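Local coordinates for protein prokaryotic transcription elongation factor GreA/GreB (Nitrosomonas europaea, PDB 2PN0) that probably binds RNA polymerase as an Rnk-type relative of the transcription factors GreA and GreB, with a C-terminal domain of the FKBP clan, at residues A[50-53]-A[54-58]; A[85-88]-A[89-92]. All coordinates share one frame; numbering follows the deposited sequence. Where two conformers were deposited one is given.

Contact 1: residues A[50-53]-A[54-58]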
loop_
_atom_site.group_PDB
_atom_site.type_symbol
_atom_site.label_atom_id
_atom_site.label_comp_id
_atom_site.label_asym_id
_atom_site.label_seq_id
_atom_site.Cartn_x
_atom_site.Cartn_y
_atom_site.Cartn_z
ATOM N N GLU A 50 23.090 -4.080 -15.831
ATOM C CA GLU A 50 23.196 -3.554 -17.193
ATOM C C GLU A 50 22.228 -4.140 -18.206
ATOM O O GLU A 50 21.872 -3.443 -19.165
ATOM C CB GLU A 50 24.620 -3.712 -17.757
ATOM C CG GLU A 50 25.728 -2.938 -17.030
ATOM C CD GLU A 50 25.306 -1.545 -16.598
ATOM O OE1 GLU A 50 25.388 -1.271 -15.379
ATOM O OE2 GLU A 50 24.882 -0.739 -17.467
ATOM N N GLU A 51 21.831 -5.407 -18.040
ATOM C CA GLU A 51 20.906 -5.927 -19.053
ATOM C C GLU A 51 19.474 -6.097 -18.558
ATOM O O GLU A 51 18.642 -6.739 -19.204
ATOM C CB GLU A 51 21.467 -7.158 -19.829
ATOM C CG GLU A 51 20.955 -7.251 -21.339
ATOM C CD GLU A 51 21.391 -6.001 -22.176
ATOM O OE1 GLU A 51 20.643 -5.594 -23.114
ATOM O OE2 GLU A 51 22.472 -5.435 -21.897
ATOM N N ILE A 52 19.170 -5.427 -17.445
ATOM C CA ILE A 52 17.765 -5.172 -17.083
ATOM C C ILE A 52 17.355 -3.899 -17.820
ATOM O O ILE A 52 17.970 -2.842 -17.618
ATOM C CB ILE A 52 17.532 -4.902 -15.582
ATOM C CG1 ILE A 52 17.888 -6.108 -14.725
ATOM C CG2 ILE A 52 16.066 -4.534 -15.342
ATOM C CD1 ILE A 52 18.084 -5.756 -13.291
ATOM N N PRO A 53 16.314 -3.981 -18.674
ATOM C CA PRO A 53 15.892 -2.802 -19.447
ATOM C C PRO A 53 15.476 -1.630 -18.550
ATOM O O PRO A 53 14.956 -1.869 -17.450
ATOM C CB PRO A 53 14.702 -3.322 -20.259
ATOM C CG PRO A 53 14.851 -4.813 -20.275
ATOM C CD PRO A 53 15.507 -5.177 -18.986
ATOM N N PRO A 54 15.706 -0.381 -19.004
ATOM C CA PRO A 54 15.346 0.871 -18.288
ATOM C C PRO A 54 13.857 1.024 -17.981
ATOM O O PRO A 54 13.476 1.811 -17.121
ATOM C CB PRO A 54 15.794 1.986 -19.257
ATOM C CG PRO A 54 15.979 1.308 -20.588
ATOM C CD PRO A 54 16.388 -0.093 -20.287
ATOM N N THR A 55 13.035 0.239 -18.661
ATOM C CA THR A 55 11.582 0.288 -18.493
ATOM C C THR A 55 11.073 -0.665 -17.425
ATOM O O THR A 55 9.861 -0.668 -17.142
ATOM C CB THR A 55 10.883 -0.113 -19.772
ATOM O OG1 THR A 55 11.479 -1.331 -20.247
ATOM C CG2 THR A 55 11.001 0.988 -20.828
ATOM N N VAL A 56 11.965 -1.490 -16.854
ATOM C CA VAL A 56 11.611 -2.457 -15.779
ATOM C C VAL A 56 11.793 -1.837 -14.386
ATOM O O VAL A 56 12.817 -1.193 -14.118
ATOM C CB VAL A 56 12.437 -3.797 -15.925
ATOM C CG1 VAL A 56 12.304 -4.702 -14.657
ATOM C CG2 VAL A 56 12.010 -4.544 -17.167
ATOM N N VAL A 57 10.797 -2.044 -13.503
ATOM C CA VAL A 57 10.835 -1.518 -12.131
ATOM C C VAL A 57 11.779 -2.345 -11.255
ATOM O O VAL A 57 11.564 -3.533 -11.045
ATOM C CB VAL A 57 9.424 -1.512 -11.489
ATOM C CG1 VAL A 57 9.512 -0.954 -10.060
ATOM C CG2 VAL A 57 8.497 -0.612 -12.303
ATOM N N THR A 58 12.828 -1.692 -10.770
ATOM C CA THR A 58 13.788 -2.304 -9.874
ATOM C C THR A 58 13.719 -1.603 -8.528
ATOM O O THR A 58 13.074 -0.569 -8.378
ATOM C CB THR A 58 15.228 -2.204 -10.436
ATOM O OG1 THR A 58 15.577 -0.817 -10.641
ATOM C CG2 THR A 58 15.291 -2.932 -11.748
#
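The carbonyl oxygen of Pro53 takes the backbone N-H of Val56 across a type I beta turn, with Val56 N 3.1 Å from Pro53 O. The bond is nearly straight at the hydrogen, 163°, yet the donor stands well above the carbonyl plane, 53° out of it, so no carbonyl lone pair is met head-on. Pro54 and Thr55 are the two inner residues of the turn. Proline suits the first of these places: its ring holds phi near -60°, and it has no N-H to satisfy. Thr55 OG1 comes within 3.8 Å of Pro53 CB.

Folding back in this way brings apolar side chains from both arms together. Ile52 sends its short branch across: CG2 is anti to the backbone N, while CG1 stands anti to the carbonyl carbon, beside the backbone N. The CG2 methyl of Ile52 meets CB of Val56 at 3.7 Å, the two side chains crossing at about a right angle, and reaches Thr58 with CG2 to CG2 at 4.0 Å. The second methyl of Val56 touches Pro53 at CD, 4.0 Å from Val56 CG2, the two side chains crossing at a slant. The same isoleucine methyl thus touches both Val56 and the methyl of Thr58, whose hydroxyl OG1 is hydrogen-bonded to Ser61 OG.

The turn lies at the surface, in the loop that leads from strand 45-47 to strand 62-67. Ile52 and Pro53 both rest on Met10 of strand 10-12, the parallel partner of 45-47, while backbone hydrogen bonds join Thr55 to Gln106 and Val57 to Gly103 and Leu104, in the connection between helix 98-101 and strand 109-113.

Contact 2: residues A[85-88]-A[89-92]; sequences DTSG and EKIS
Ser87 OG accepts the backbone N-H of Glu89 at 3.2 Å from Glu89 N, and gives its own proton to the carboxylate of Asp85, OG to OD1 2.6 Å. The hydroxyl is thereby used both ways, linking Asp85 to the backbone of Glu89. Its chi1 of 69° puts OG between the backbone N and the carbonyl carbon, within reach of both partners. Asp85 OD1 accepts a second bond, from Ser87 N at 2.9 Å, which comes in from above the carboxylate plane, whereas the hydroxyl arrives on the syn side, closer to that plane. The backbone bond makes residues 85 to 87 an Asx turn in the loop joining strand 77-79 to its parallel neighbour 90-92.

Water 1 fills the middle of the loop. It donates to Asp85 O at 2.9 Å and accepts from the amides of Gly88 and Lys90, so that two backbone N-H groups turned into the loop find an acceptor. Gly88 has a positive phi of 91°, where a side chain would press on the carbonyl oxygen of Ser87.

The other carboxylate oxygen faces Lys90. The lysine chain, bent repeatedly, crosses the aspartate at about a right angle: CE lies 3.3 Å from Asp85 OD2, and NZ, at 3.7 Å from OD2, makes a long salt bridge. An alanine in place of Asp85 would probably leave Ser87 N and its hydroxyl without their shared acceptor, the ammonium without its nearby charge, and the Asx turn free to open. Glu89 turns its carboxylate elsewhere, OE2 bonding to Thr77 OG1 on the adjacent strand, while Thr86 packs on Lys82 of the second subunit.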
loop_
_atom_site.group_PDB
_atom_site.type_symbol
_atom_site.label_atom_id
_atom_site.label_comp_id
_atom_site.label_asym_id
_atom_site.label_seq_id
_atom_site.Cartn_x
_atom_site.Cartn_y
_atom_site.Cartn_z
ATOM N N ASP A 85 9.923 7.841 3.600
ATOM C CA ASP A 85 9.848 9.100 4.333
ATOM C C ASP A 85 8.377 9.506 4.522
ATOM O O ASP A 85 7.480 8.707 4.246
ATOM C CB ASP A 85 10.686 10.172 3.626
ATOM C CG ASP A 85 10.161 10.508 2.270
ATOM O OD1 ASP A 85 8.939 10.348 2.038
ATOM O OD2 ASP A 85 10.959 10.964 1.421
ATOM N N THR A 86 8.124 10.719 5.019
ATOM C CA THR A 86 6.752 11.153 5.326
ATOM C C THR A 86 6.072 11.893 4.165
ATOM O O THR A 86 4.986 12.463 4.337
ATOM C CB THR A 86 6.716 12.063 6.594
ATOM O OG1 THR A 86 7.492 13.238 6.344
ATOM C CG2 THR A 86 7.267 11.335 7.798
ATOM N N SER A 87 6.699 11.880 2.990
ATOM C CA SER A 87 6.218 12.681 1.856
ATOM C C SER A 87 4.995 12.067 1.174
ATOM O O SER A 87 4.152 12.795 0.634
ATOM C CB SER A 87 7.336 12.931 0.835
ATOM O OG SER A 87 7.698 11.729 0.172
ATOM N N GLY A 88 4.917 10.735 1.194
ATOM C CA GLY A 88 3.875 9.997 0.478
ATOM C C GLY A 88 4.283 9.619 -0.936
ATOM O O GLY A 88 3.455 9.069 -1.705
ATOM N N GLU A 89 5.546 9.900 -1.273
ATOM C CA GLU A 89 6.094 9.585 -2.589
ATOM C C GLU A 89 7.051 8.374 -2.595
ATOM O O GLU A 89 7.463 7.916 -3.678
ATOM C CB GLU A 89 6.818 10.800 -3.186
ATOM C CG GLU A 89 7.136 10.657 -4.685
ATOM C CD GLU A 89 8.432 9.871 -4.979
ATOM O OE1 GLU A 89 9.350 9.898 -4.118
ATOM O OE2 GLU A 89 8.540 9.243 -6.067
ATOM N N LYS A 90 7.443 7.883 -1.415
ATOM C CA LYS A 90 8.188 6.625 -1.369
ATOM C C LYS A 90 7.227 5.517 -1.027
ATOM O O LYS A 90 6.200 5.725 -0.358
ATOM C CB LYS A 90 9.272 6.618 -0.289
ATOM C CG LYS A 90 10.030 7.925 -0.191
ATOM C CD LYS A 90 11.102 8.000 -1.236
ATOM C CE LYS A 90 12.308 8.685 -0.609
ATOM N NZ LYS A 90 12.841 9.708 -1.527
ATOM N N ILE A 91 7.596 4.317 -1.431
ATOM C CA ILE A 91 6.800 3.179 -1.057
ATOM C C ILE A 91 7.715 1.996 -0.806
ATOM O O ILE A 91 8.518 1.614 -1.671
ATOM C CB ILE A 91 5.650 2.884 -2.099
ATOM C CG1 ILE A 91 4.648 1.869 -1.519
ATOM C CG2 ILE A 91 6.197 2.491 -3.475
ATOM C CD1 ILE A 91 3.338 1.848 -2.340
ATOM N N SER A 92 7.570 1.406 0.380
ATOM C CA SER A 92 8.393 0.232 0.737
ATOM C C SER A 92 8.066 -0.998 -0.118
ATOM O O SER A 92 6.889 -1.279 -0.397
ATOM C CB SER A 92 8.223 -0.122 2.232
ATOM O OG SER A 92 8.941 -1.284 2.608
HETATM O O HOH W 1 6.507 8.313 1.549
#

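In the fold
From the N terminus the chain first forms strand 10-12 and, after two helices, its parallel partner 45-47. Contact 1 follows in the connection to strand 62-67, a turn that links the small parallel pair to the antiparallel sheet and also meets the segment after helix 98-101. Contact 2 comes later and shapes the last part of the loop that leads from strand 77-79 into its parallel partner 90-92, close to the second subunit. The two stand in series, neither nested nor crossed, with centres about 22 Å apart and nearest atoms about 8 Å apart, without touching. Both lie at the surface, in the part of the chain related to the C-terminal domain of GreA and GreB.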